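Local atomic coordinates of putative pachytene checkpoint protein 2 (PDB entry 4XGU), a protein that binds and hydrolyses ATP as an AAA+ protein-remodelling ATPase of the PCH2 subfamily and probably plays a key part in meiotic chromosome recombination. Residues N10-I15 / S197-D202; R45-I50 / L145-M150; Q123-Q126 / V130-D133; Y395-E400 / F412-K417. One frame throughout, in Å; residues are numbered along the deposited sequence.

Contact 1: residues N10-I15 / S197-D202; sequences NIHAEI and SIRMND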
loop_
_atom_site.group_PDB
_atom_site.type_symbol
_atom_site.label_atom_id
_atom_site.label_comp_id
_atom_site.label_asym_id
_atom_site.label_seq_id
_atom_site.Cartn_x
_atom_site.Cartn_y
_atom_site.Cartn_z
ATOM N N ASN B 10 24.158 2.935 52.361
ATOM C CA ASN B 10 22.918 3.689 52.186
ATOM C C ASN B 10 21.666 2.827 52.246
ATOM O O ASN B 10 21.388 2.036 51.342
ATOM C CB ASN B 10 22.934 4.457 50.867
ATOM C CG ASN B 10 23.108 5.953 51.063
ATOM O OD1 ASN B 10 23.600 6.400 52.100
ATOM N ND2 ASN B 10 22.697 6.734 50.068
ATOM N N ILE B 11 20.916 2.996 53.326
ATOM C CA ILE B 11 19.625 2.350 53.481
ATOM C C ILE B 11 18.594 3.418 53.806
ATOM O O ILE B 11 18.878 4.353 54.555
ATOM C CB ILE B 11 19.642 1.282 54.590
ATOM C CG1 ILE B 11 20.864 0.378 54.444
ATOM C CG2 ILE B 11 18.365 0.459 54.555
ATOM C CD1 ILE B 11 20.914 -0.741 55.457
ATOM N N HIS B 12 17.399 3.285 53.241
ATOM C CA HIS B 12 16.360 4.285 53.434
ATOM C C HIS B 12 15.249 3.778 54.344
ATOM O O HIS B 12 15.088 2.573 54.542
ATOM C CB HIS B 12 15.778 4.709 52.085
ATOM C CG HIS B 12 16.776 5.351 51.172
ATOM N ND1 HIS B 12 16.862 6.719 51.007
ATOM C CD2 HIS B 12 17.731 4.817 50.378
ATOM C CE1 HIS B 12 17.826 6.995 50.149
ATOM N NE2 HIS B 12 18.371 5.860 49.752
ATOM N N ALA B 13 14.485 4.709 54.899
ATOM C CA ALA B 13 13.328 4.349 55.698
ATOM C C ALA B 13 12.155 5.278 55.400
ATOM O O ALA B 13 12.283 6.502 55.462
ATOM C CB ALA B 13 13.671 4.376 57.177
ATOM N N GLU B 14 11.017 4.683 55.064
ATOM C CA GLU B 14 9.799 5.432 54.803
ATOM C C GLU B 14 8.834 5.208 55.953
ATOM O O GLU B 14 8.560 4.070 56.321
ATOM C CB GLU B 14 9.168 5.005 53.477
ATOM C CG GLU B 14 10.130 5.033 52.299
ATOM C CD GLU B 14 9.581 4.326 51.072
ATOM O OE1 GLU B 14 8.379 3.979 51.073
ATOM O OE2 GLU B 14 10.352 4.116 50.108
ATOM N N ILE B 15 8.330 6.294 56.527
ATOM C CA ILE B 15 7.432 6.195 57.668
ATOM C C ILE B 15 6.139 6.958 57.420
ATOM O O ILE B 15 6.155 8.168 57.198
ATOM C CB ILE B 15 8.096 6.733 58.946
ATOM C CG1 ILE B 15 9.367 5.942 59.261
ATOM C CG2 ILE B 15 7.128 6.677 60.116
ATOM C CD1 ILE B 15 10.127 6.466 60.464
ATOM N N SER B 197 8.244 9.275 45.028
ATOM C CA SER B 197 7.582 10.467 45.550
ATOM C C SER B 197 7.911 10.688 47.027
ATOM O O SER B 197 8.021 11.826 47.484
ATOM C CB SER B 197 6.071 10.361 45.363
ATOM O OG SER B 197 5.545 9.292 46.129
ATOM N N ILE B 198 8.065 9.597 47.768
ATOM C CA ILE B 198 8.432 9.676 49.178
ATOM C C ILE B 198 9.938 9.890 49.338
ATOM O O ILE B 198 10.373 10.707 50.148
ATOM C CB ILE B 198 8.008 8.407 49.942
ATOM C CG1 ILE B 198 6.486 8.254 49.912
ATOM C CG2 ILE B 198 8.502 8.453 51.378
ATOM C CD1 ILE B 198 6.003 6.920 50.427
ATOM N N ARG B 199 10.723 9.154 48.557
ATOM C CA ARG B 199 12.179 9.280 48.572
ATOM C C ARG B 199 12.639 10.705 48.281
ATOM O O ARG B 199 13.593 11.192 48.884
ATOM C CB ARG B 199 12.803 8.328 47.552
ATOM C CG ARG B 199 13.187 6.964 48.097
ATOM C CD ARG B 199 14.696 6.857 48.252
ATOM N NE ARG B 199 15.200 5.545 47.853
ATOM C CZ ARG B 199 16.194 5.357 46.988
ATOM N NH1 ARG B 199 16.794 6.400 46.430
ATOM N NH2 ARG B 199 16.589 4.129 46.685
ATOM N N MET B 200 11.954 11.365 47.354
ATOM C CA MET B 200 12.335 12.703 46.923
ATOM C C MET B 200 11.482 13.786 47.580
ATOM O O MET B 200 11.454 14.925 47.113
ATOM C CB MET B 200 12.221 12.823 45.400
ATOM C CG MET B 200 12.942 11.734 44.617
ATOM S SD MET B 200 14.722 11.983 44.509
ATOM C CE MET B 200 15.221 10.460 43.708
ATOM N N ASN B 201 10.786 13.437 48.658
ATOM C CA ASN B 201 9.841 14.364 49.271
ATOM C C ASN B 201 10.531 15.573 49.897
ATOM O O ASN B 201 9.919 16.629 50.061
ATOM C CB ASN B 201 8.987 13.644 50.318
ATOM C CG ASN B 201 9.759 13.314 51.578
ATOM O OD1 ASN B 201 10.984 13.195 51.563
ATOM N ND2 ASN B 201 9.039 13.154 52.680
ATOM N N ASP B 202 11.805 15.419 50.238
ATOM C CA ASP B 202 12.592 16.538 50.739
ATOM C C ASP B 202 12.873 17.518 49.600
ATOM O O ASP B 202 12.939 18.730 49.808
ATOM C CB ASP B 202 13.900 16.047 51.366
ATOM C CG ASP B 202 14.491 17.045 52.353
ATOM O OD1 ASP B 202 14.438 18.266 52.086
ATOM O OD2 ASP B 202 15.008 16.606 53.403
#

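Contact 2: residues R45-I50 / L145-M150; sequences RNWKPI and LKNEVM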
loop_
_atom_site.group_PDB
_atom_site.type_symbol
_atom_site.label_atom_id
_atom_site.label_comp_id
_atom_site.label_asym_id
_atom_site.label_seq_id
_atom_site.Cartn_x
_atom_site.Cartn_y
_atom_site.Cartn_z
ATOM N N ARG B 45 12.745 -7.140 57.550
ATOM C CA ARG B 45 13.094 -7.690 56.252
ATOM C C ARG B 45 13.157 -6.551 55.241
ATOM O O ARG B 45 12.383 -5.595 55.326
ATOM C CB ARG B 45 12.085 -8.759 55.823
ATOM C CG ARG B 45 12.158 -10.044 56.642
ATOM C CD ARG B 45 11.000 -10.981 56.333
ATOM N NE ARG B 45 10.907 -11.314 54.912
ATOM C CZ ARG B 45 11.473 -12.381 54.352
ATOM N NH1 ARG B 45 12.184 -13.223 55.091
ATOM N NH2 ARG B 45 11.331 -12.603 53.051
ATOM N N ASN B 46 14.092 -6.650 54.304
ATOM C CA ASN B 46 14.291 -5.622 53.290
ATOM C C ASN B 46 13.019 -5.342 52.492
ATOM O O ASN B 46 12.412 -6.260 51.945
ATOM C CB ASN B 46 15.419 -6.034 52.342
ATOM C CG ASN B 46 16.120 -4.845 51.715
ATOM O OD1 ASN B 46 16.158 -3.759 52.294
ATOM N ND2 ASN B 46 16.683 -5.044 50.528
ATOM N N TRP B 47 12.611 -4.075 52.458
ATOM C CA TRP B 47 11.415 -3.635 51.733
ATOM C C TRP B 47 10.123 -4.267 52.245
ATOM O O TRP B 47 9.078 -4.162 51.602
ATOM C CB TRP B 47 11.560 -3.921 50.239
ATOM C CG TRP B 47 12.750 -3.270 49.639
ATOM C CD1 TRP B 47 13.880 -3.883 49.183
ATOM C CD2 TRP B 47 12.944 -1.868 49.441
ATOM N NE1 TRP B 47 14.763 -2.947 48.703
ATOM C CE2 TRP B 47 14.213 -1.699 48.853
ATOM C CE3 TRP B 47 12.166 -0.734 49.703
ATOM C CZ2 TRP B 47 14.722 -0.446 48.522
ATOM C CZ3 TRP B 47 12.673 0.509 49.374
ATOM C CH2 TRP B 47 13.937 0.644 48.788
ATOM N N LYS B 48 10.192 -4.918 53.400
ATOM C CA LYS B 48 9.001 -5.501 54.004
ATOM C C LYS B 48 8.535 -4.638 55.168
ATOM O O LYS B 48 9.271 -4.442 56.137
ATOM C CB LYS B 48 9.272 -6.935 54.459
ATOM C CG LYS B 48 8.787 -7.993 53.479
ATOM C CD LYS B 48 9.218 -7.685 52.053
ATOM C CE LYS B 48 8.529 -8.610 51.060
ATOM N NZ LYS B 48 8.820 -8.237 49.647
ATOM N N PRO B 49 7.303 -4.119 55.071
ATOM C CA PRO B 49 6.772 -3.124 56.006
ATOM C C PRO B 49 6.409 -3.693 57.373
ATOM O O PRO B 49 5.829 -4.772 57.480
ATOM C CB PRO B 49 5.519 -2.616 55.290
ATOM C CG PRO B 49 5.063 -3.775 54.486
ATOM C CD PRO B 49 6.318 -4.483 54.038
ATOM N N ILE B 50 6.762 -2.944 58.410
ATOM C CA ILE B 50 6.390 -3.276 59.772
ATOM C C ILE B 50 5.300 -2.321 60.233
ATOM O O ILE B 50 5.423 -1.108 60.057
ATOM C CB ILE B 50 7.595 -3.189 60.717
ATOM C CG1 ILE B 50 8.654 -4.213 60.310
ATOM C CG2 ILE B 50 7.160 -3.396 62.157
ATOM C CD1 ILE B 50 9.858 -4.231 61.215
ATOM N N LEU B 145 14.660 -8.070 40.003
ATOM C CA LEU B 145 14.182 -7.058 39.068
ATOM C C LEU B 145 13.756 -5.771 39.761
ATOM O O LEU B 145 14.024 -4.676 39.268
ATOM C CB LEU B 145 13.009 -7.618 38.258
ATOM C CG LEU B 145 12.054 -6.623 37.593
ATOM C CD1 LEU B 145 12.721 -5.922 36.422
ATOM C CD2 LEU B 145 10.771 -7.313 37.153
ATOM N N LYS B 146 13.080 -5.913 40.896
ATOM C CA LYS B 146 12.574 -4.766 41.641
ATOM C C LYS B 146 13.716 -3.862 42.077
ATOM O O LYS B 146 13.633 -2.641 41.948
ATOM C CB LYS B 146 11.761 -5.223 42.856
ATOM C CG LYS B 146 10.481 -5.967 42.495
ATOM C CD LYS B 146 9.853 -6.644 43.711
ATOM C CE LYS B 146 9.460 -5.632 44.772
ATOM N NZ LYS B 146 8.935 -6.296 46.004
ATOM N N ASN B 147 14.789 -4.464 42.580
ATOM C CA ASN B 147 15.948 -3.693 43.008
ATOM C C ASN B 147 16.612 -2.965 41.850
ATOM O O ASN B 147 17.035 -1.817 41.997
ATOM C CB ASN B 147 16.969 -4.595 43.704
ATOM C CG ASN B 147 16.684 -4.764 45.182
ATOM O OD1 ASN B 147 16.095 -3.887 45.818
ATOM N ND2 ASN B 147 17.106 -5.893 45.742
ATOM N N GLU B 148 16.698 -3.627 40.700
ATOM C CA GLU B 148 17.391 -3.059 39.547
ATOM C C GLU B 148 16.672 -1.825 39.015
ATOM O O GLU B 148 17.296 -0.794 38.764
ATOM C CB GLU B 148 17.531 -4.103 38.436
ATOM C CG GLU B 148 18.341 -5.325 38.836
ATOM C CD GLU B 148 18.436 -6.353 37.724
ATOM O OE1 GLU B 148 18.831 -7.504 38.009
ATOM O OE2 GLU B 148 18.116 -6.012 36.566
ATOM N N VAL B 149 15.359 -1.938 38.847
ATOM C CA VAL B 149 14.545 -0.828 38.363
ATOM C C VAL B 149 14.532 0.326 39.364
ATOM O O VAL B 149 14.728 1.485 38.993
ATOM C CB VAL B 149 13.101 -1.276 38.087
ATOM C CG1 VAL B 149 12.219 -0.076 37.783
ATOM C CG2 VAL B 149 13.069 -2.273 36.940
ATOM N N MET B 150 14.305 -0.009 40.630
ATOM C CA MET B 150 14.268 0.971 41.711
ATOM C C MET B 150 15.528 1.837 41.767
ATOM O O MET B 150 15.445 3.066 41.742
ATOM C CB MET B 150 14.069 0.256 43.052
ATOM C CG MET B 150 14.040 1.169 44.266
ATOM S SD MET B 150 12.611 2.268 44.279
ATOM C CE MET B 150 12.715 2.913 45.949
#

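Contact 3: residues Q123-Q126 / V130-D133; sequences QLWQ and VEFD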
loop_
_atom_site.group_PDB
_atom_site.type_symbol
_atom_site.label_atom_id
_atom_site.label_comp_id
_atom_site.label_asym_id
_atom_site.label_seq_id
_atom_site.Cartn_x
_atom_site.Cartn_y
_atom_site.Cartn_z
ATOM N N GLN B 123 -5.994 10.039 33.802
ATOM C CA GLN B 123 -6.341 10.132 35.218
ATOM C C GLN B 123 -5.186 10.724 36.018
ATOM O O GLN B 123 -4.034 10.323 35.845
ATOM C CB GLN B 123 -6.702 8.758 35.788
ATOM C CG GLN B 123 -7.364 7.812 34.804
ATOM C CD GLN B 123 -7.611 6.440 35.406
ATOM O OE1 GLN B 123 -7.666 6.288 36.627
ATOM N NE2 GLN B 123 -7.755 5.433 34.550
ATOM N N LEU B 124 -5.494 11.669 36.899
ATOM C CA LEU B 124 -4.467 12.288 37.728
ATOM C C LEU B 124 -4.413 11.656 39.113
ATOM O O LEU B 124 -5.418 11.597 39.820
ATOM C CB LEU B 124 -4.708 13.793 37.851
ATOM C CG LEU B 124 -3.711 14.553 38.727
ATOM C CD1 LEU B 124 -2.292 14.391 38.199
ATOM C CD2 LEU B 124 -4.086 16.023 38.819
ATOM N N TRP B 125 -3.233 11.182 39.494
ATOM C CA TRP B 125 -3.036 10.592 40.813
ATOM C C TRP B 125 -2.187 11.498 41.697
ATOM O O TRP B 125 -1.147 11.999 41.273
ATOM C CB TRP B 125 -2.373 9.218 40.701
ATOM C CG TRP B 125 -3.209 8.183 40.019
ATOM C CD1 TRP B 125 -3.215 7.877 38.690
ATOM C CD2 TRP B 125 -4.149 7.304 40.639
ATOM N NE1 TRP B 125 -4.108 6.862 38.442
ATOM C CE2 TRP B 125 -4.695 6.493 39.623
ATOM C CE3 TRP B 125 -4.587 7.124 41.954
ATOM C CZ2 TRP B 125 -5.657 5.519 39.881
ATOM C CZ3 TRP B 125 -5.544 6.157 42.210
ATOM C CH2 TRP B 125 -6.068 5.365 41.179
ATOM N N GLN B 126 -2.641 11.700 42.926
ATOM C CA GLN B 126 -1.892 12.474 43.907
ATOM C C GLN B 126 -0.963 11.548 44.690
ATOM O O GLN B 126 -1.424 10.633 45.371
ATOM C CB GLN B 126 -2.855 13.199 44.852
ATOM C CG GLN B 126 -2.218 14.285 45.699
ATOM C CD GLN B 126 -1.763 15.470 44.874
ATOM O OE1 GLN B 126 -2.354 15.784 43.841
ATOM N NE2 GLN B 126 -0.702 16.132 45.324
ATOM N N VAL B 130 -3.534 6.343 48.619
ATOM C CA VAL B 130 -3.898 5.137 49.361
ATOM C C VAL B 130 -3.879 3.907 48.473
ATOM O O VAL B 130 -3.639 2.815 48.961
ATOM C CB VAL B 130 -5.289 5.256 50.037
ATOM C CG1 VAL B 130 -5.496 6.600 50.575
ATOM C CG2 VAL B 130 -6.420 4.971 49.076
ATOM N N GLU B 131 -4.077 4.096 47.171
ATOM C CA GLU B 131 -4.299 2.978 46.268
ATOM C C GLU B 131 -3.009 2.261 45.895
ATOM O O GLU B 131 -3.018 1.070 45.594
ATOM C CB GLU B 131 -5.015 3.458 45.004
ATOM C CG GLU B 131 -6.460 3.903 45.225
ATOM C CD GLU B 131 -6.583 5.343 45.703
ATOM O OE1 GLU B 131 -5.543 5.974 45.986
ATOM O OE2 GLU B 131 -7.725 5.848 45.787
ATOM N N PHE B 132 -1.900 2.988 45.925
ATOM C CA PHE B 132 -0.628 2.441 45.474
ATOM C C PHE B 132 0.187 1.837 46.615
ATOM O O PHE B 132 1.166 1.134 46.371
ATOM C CB PHE B 132 0.204 3.525 44.778
ATOM C CG PHE B 132 -0.401 4.048 43.499
ATOM C CD1 PHE B 132 -1.492 3.425 42.915
ATOM C CD2 PHE B 132 0.140 5.160 42.873
ATOM C CE1 PHE B 132 -2.038 3.909 41.740
ATOM C CE2 PHE B 132 -0.400 5.648 41.697
ATOM C CZ PHE B 132 -1.491 5.023 41.132
ATOM N N ASP B 133 -0.221 2.103 47.854
ATOM C CA ASP B 133 0.659 1.894 49.006
ATOM C C ASP B 133 1.107 0.451 49.236
ATOM O O ASP B 133 2.238 0.217 49.668
ATOM C CB ASP B 133 -0.005 2.408 50.286
ATOM C CG ASP B 133 0.967 2.466 51.457
ATOM O OD1 ASP B 133 2.175 2.690 51.221
ATOM O OD2 ASP B 133 0.527 2.284 52.610
#

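Contact 4: residues Y395-E400 / F412-K417; sequences YSKSPE and FLEAVK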
loop_
_atom_site.group_PDB
_atom_site.type_symbol
_atom_site.label_atom_id
_atom_site.label_comp_id
_atom_site.label_asym_id
_atom_site.label_seq_id
_atom_site.Cartn_x
_atom_site.Cartn_y
_atom_site.Cartn_z
ATOM N N TYR B 395 -12.133 -20.736 46.642
ATOM C CA TYR B 395 -13.114 -20.453 47.683
ATOM C C TYR B 395 -14.509 -20.942 47.304
ATOM O O TYR B 395 -15.259 -21.428 48.151
ATOM C CB TYR B 395 -13.156 -18.951 47.970
ATOM C CG TYR B 395 -13.702 -18.600 49.333
ATOM C CD1 TYR B 395 -13.865 -19.573 50.308
ATOM C CD2 TYR B 395 -14.059 -17.293 49.642
ATOM C CE1 TYR B 395 -14.362 -19.256 51.555
ATOM C CE2 TYR B 395 -14.558 -16.966 50.887
ATOM C CZ TYR B 395 -14.708 -17.951 51.839
ATOM O OH TYR B 395 -15.206 -17.631 53.083
ATOM N N SER B 396 -14.854 -20.808 46.027
ATOM C CA SER B 396 -16.176 -21.196 45.546
ATOM C C SER B 396 -16.350 -22.713 45.528
ATOM O O SER B 396 -17.449 -23.222 45.754
ATOM C CB SER B 396 -16.424 -20.626 44.149
ATOM O OG SER B 396 -15.523 -21.183 43.208
ATOM N N LYS B 397 -15.264 -23.429 45.256
ATOM C CA LYS B 397 -15.296 -24.887 45.210
ATOM C C LYS B 397 -15.523 -25.507 46.587
ATOM O O LYS B 397 -16.208 -26.524 46.713
ATOM C CB LYS B 397 -13.999 -25.435 44.610
ATOM C CG LYS B 397 -13.822 -25.156 43.132
ATOM C CD LYS B 397 -12.765 -26.070 42.535
ATOM C CE LYS B 397 -12.759 -25.992 41.018
ATOM N NZ LYS B 397 -12.575 -27.337 40.405
ATOM N N SER B 398 -14.945 -24.895 47.615
ATOM C CA SER B 398 -15.029 -25.437 48.966
ATOM C C SER B 398 -16.451 -25.394 49.505
ATOM O O SER B 398 -17.065 -24.327 49.558
ATOM C CB SER B 398 -14.108 -24.673 49.915
ATOM O OG SER B 398 -14.684 -23.432 50.282
ATOM N N PRO B 399 -16.980 -26.561 49.903
ATOM C CA PRO B 399 -18.279 -26.607 50.579
ATOM C C PRO B 399 -18.229 -25.844 51.898
ATOM O O PRO B 399 -18.965 -24.875 52.082
ATOM C CB PRO B 399 -18.505 -28.104 50.818
ATOM C CG PRO B 399 -17.630 -28.789 49.818
ATOM C CD PRO B 399 -16.426 -27.907 49.680
ATOM N N GLU B 400 -17.344 -26.276 52.792
ATOM C CA GLU B 400 -17.204 -25.670 54.113
ATOM C C GLU B 400 -16.945 -24.166 54.042
ATOM O O GLU B 400 -16.380 -23.664 53.068
ATOM C CB GLU B 400 -16.072 -26.348 54.892
ATOM C CG GLU B 400 -16.317 -27.813 55.244
ATOM C CD GLU B 400 -16.030 -28.764 54.095
ATOM O OE1 GLU B 400 -15.854 -28.295 52.950
ATOM O OE2 GLU B 400 -15.978 -29.987 54.341
ATOM N N PHE B 412 -6.584 -26.072 45.571
ATOM C CA PHE B 412 -5.719 -25.212 44.773
ATOM C C PHE B 412 -5.249 -25.937 43.521
ATOM O O PHE B 412 -5.255 -25.373 42.428
ATOM C CB PHE B 412 -4.515 -24.742 45.594
ATOM C CG PHE B 412 -4.640 -23.332 46.101
ATOM C CD1 PHE B 412 -4.234 -22.264 45.317
ATOM C CD2 PHE B 412 -5.159 -23.073 47.358
ATOM C CE1 PHE B 412 -4.347 -20.965 45.779
ATOM C CE2 PHE B 412 -5.272 -21.775 47.826
ATOM C CZ PHE B 412 -4.866 -20.721 47.035
ATOM N N LEU B 413 -4.854 -27.195 43.687
ATOM C CA LEU B 413 -4.402 -28.006 42.564
ATOM C C LEU B 413 -5.512 -28.188 41.529
ATOM O O LEU B 413 -5.264 -28.126 40.324
ATOM C CB LEU B 413 -3.909 -29.369 43.053
ATOM C CG LEU B 413 -3.276 -30.268 41.990
ATOM C CD1 LEU B 413 -1.958 -29.676 41.509
ATOM C CD2 LEU B 413 -3.077 -31.675 42.529
ATOM N N GLU B 414 -6.736 -28.405 42.002
ATOM C CA GLU B 414 -7.870 -28.583 41.103
ATOM C C GLU B 414 -8.162 -27.315 40.310
ATOM O O GLU B 414 -8.455 -27.374 39.116
ATOM C CB GLU B 414 -9.116 -29.008 41.879
ATOM C CG GLU B 414 -9.298 -30.511 41.976
ATOM C CD GLU B 414 -10.752 -30.922 41.877
ATOM O OE1 GLU B 414 -11.020 -32.089 41.517
ATOM O OE2 GLU B 414 -11.631 -30.077 42.155
ATOM N N ALA B 415 -8.082 -26.171 40.981
ATOM C CA ALA B 415 -8.331 -24.890 40.331
ATOM C C ALA B 415 -7.287 -24.615 39.255
ATOM O O ALA B 415 -7.617 -24.130 38.171
ATOM C CB ALA B 415 -8.348 -23.769 41.357
ATOM N N VAL B 416 -6.030 -24.929 39.559
ATOM C CA VAL B 416 -4.937 -24.768 38.605
ATOM C C VAL B 416 -5.207 -25.556 37.328
ATOM O O VAL B 416 -5.113 -25.018 36.224
ATOM C CB VAL B 416 -3.588 -25.224 39.200
ATOM C CG1 VAL B 416 -2.535 -25.336 38.109
ATOM C CG2 VAL B 416 -3.131 -24.270 40.294
ATOM N N LYS B 417 -5.551 -26.829 37.492
ATOM C CA LYS B 417 -5.862 -27.697 36.363
ATOM C C LYS B 417 -7.060 -27.184 35.576
ATOM O O LYS B 417 -7.078 -27.243 34.346
ATOM C CB LYS B 417 -6.126 -29.123 36.847
ATOM C CG LYS B 417 -5.039 -30.112 36.469
ATOM C CD LYS B 417 -4.832 -31.146 37.561
ATOM C CE LYS B 417 -3.840 -32.207 37.122
ATOM N NZ LYS B 417 -3.505 -33.140 38.231
#

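Contact 1: residues N10-I15 / S197-D202
The guanidinium of R199 lies flat on the imidazole of H12, their planes 1° apart and their centres separated by 3.8 Å. NE of R199 sits over the middle of the ring, and the neighbouring methylene adds a CH-pi contact, with CD of R199 3.7 Å from the ring centroid. Bends at chi2 and chi3 fold the arginine chain over the imidazole; a long, flexible side chain with a flat end suits such a place. A weak hydrogen bond from ND1 of H12 to the carbonyl oxygen of N94 helps fix the ring's rotation.

I198 packs on the aliphatic part of E14, CG2 of I198 lying 3.9 Å from CG of E14, and reaches one carboxylate oxygen, CD1 of I198 being 3.8 Å from OE1 of E14. H195, about one turn before I198 and R199 on helix 185-199, hydrogen-bonds OE2 of this buried glutamate. The charge of R199 lies farther off, NE being 5.5 Å from OE2 of E14, near enough that it would probably help to stabilise the ionised form.

Strand 12-16 of the Pch2 N-terminal domain thus rests on the C-terminal end of helix 185-199, the helix that follows the P-loop in AAA+ ATPases.

Contact 2: residues R45-I50 / L145-M150
W47 reaches from a type II turn, R45 to K48, toward helix 145-161 and meets two residues one turn apart on it, N147 and M150. Its chi1 of -58° sets the indole beside its own backbone N and points the ring system across the gap. The indole and the N147 amide are inclined at 54°, with NE1 of W47 3.3 Å from OD1 of N147. This hydrogen bond is weak, bent to 125° at the hydrogen; the stronger acceptor of this N-H is the carbonyl oxygen of T73. At the far end of the indole, CH2 of W47 touches CE of M150 at 3.8 Å; the flexible, unbranched methionine chain, bent at chi2, lays its terminal methyl against the large ring.

K48 and K146 come at about a right angle, NZ of K48 lying 4.1 Å from NZ of K146. D78 probably offsets these like charges, forming a salt bridge with K146 and a long, weak ion pair with K48; carbonyl oxygens of W136 and L139 also bind the K146 amine.

The contact joins the Pch2 N-terminal domain to the ATPase core, the K146 side chain about 7 Å from bound ADP, and helix 145-161 packs in turn on helix 185-199 through L145, V149 and M150.

Contact 3: residues Q123-Q126 / V130-D133
F132 puts the tip of its ring over one face of the W125 indole, with CZ of F132 3.5 Å from CD2 of W125, close to the bond shared by the indole's two rings. The rings are neither parallel nor perpendicular: their planes are inclined at 40°, and the centroid of the phenyl ring is 4.8 Å from that of the six-membered ring of W125. E131 meets the indole differently, at its rim and near its plane. There CD of E131 lies 3.7 Å from CZ3 of W125, the carboxylate plane turned 72° from the ring, and CB and CG of E131 pack on the same carbon. A bend at chi2 (84°) folds the glutamate chain so that its aliphatic part and its carboxylate both lie along this corner.

Further out, E211 of the adjoining strand 206-212 accepts a hydrogen bond from NE1 of W125, which helps set the rotation of the indole. F132 also touches K190 and Q194 of helix 185-199, its side chain about 10 Å from the bound ADP.

A wide aromatic surface suits this buried junction between strand 123-127 in the sheet of the AAA+ core, the loop after it and helix 185-199. The contact is mostly van der Waals, while the indole's one polar atom is satisfied by E211; the slightly positive C-H rim of the ring probably also suits the nearby carboxylate of E131.

Contact 4: residues Y395-E400 / F412-K417
With chi1 of -69° CG of K397 stands opposite its own carbonyl carbon, and the nearly extended chain that follows carries the amine from the end of helix 384-397 across to helix 405-420, before a bend at chi4 turns NZ toward E414. The glutamate answers with a bend at chi2 (-143°), which brings OE2 round to the lysine. The two chains approach at a slant and meet in a salt bridge, NZ of K397 being 3.4 Å from OE2 of E414; as a hydrogen bond it is long and weak. NZ of K397 also comes within 4.1 Å of CB of E414, so the amine lies close to the base of the glutamate as well as to its end.

The stronger partner of the lysine is E418, one turn further along helix 405-420, whose carboxylate makes a second salt bridge with the same NZ. One amine paired with two acids spaced by a helical turn suits a long lysine at the surface, where water can reach the charges. Beneath this polar edge the small A415 probably helps the helices approach, CA of K397 lying 8.5 Å from CA of A415, and it packs on L393 and V394 of helix 384-397.

The result is a pair of surface salt bridges flanking an apolar helix-helix interface, here in the helical C-terminal lid domain of an AAA+ ATPase.

Overall arrangement
From the N terminus, strand 12-16 opens contact 1, which closes only at the end of helix 185-199 and so encloses the longest loop. Contact 2 starts inside it, at the turn of 45-50, and ends on helix 145-161; contact 3 lies within contact 2, a short closure between strand 123-127 and the loop after it. Contacts 1 and 2 join the N-terminal domain to the ATPase core and touch through R199 and M150, whereas contact 3 comes near both without meeting either. Contact 4 follows later in the chain, joining two lid helices, its centre about 42 Å from that of contact 1 and on the opposite side of the chain's centre.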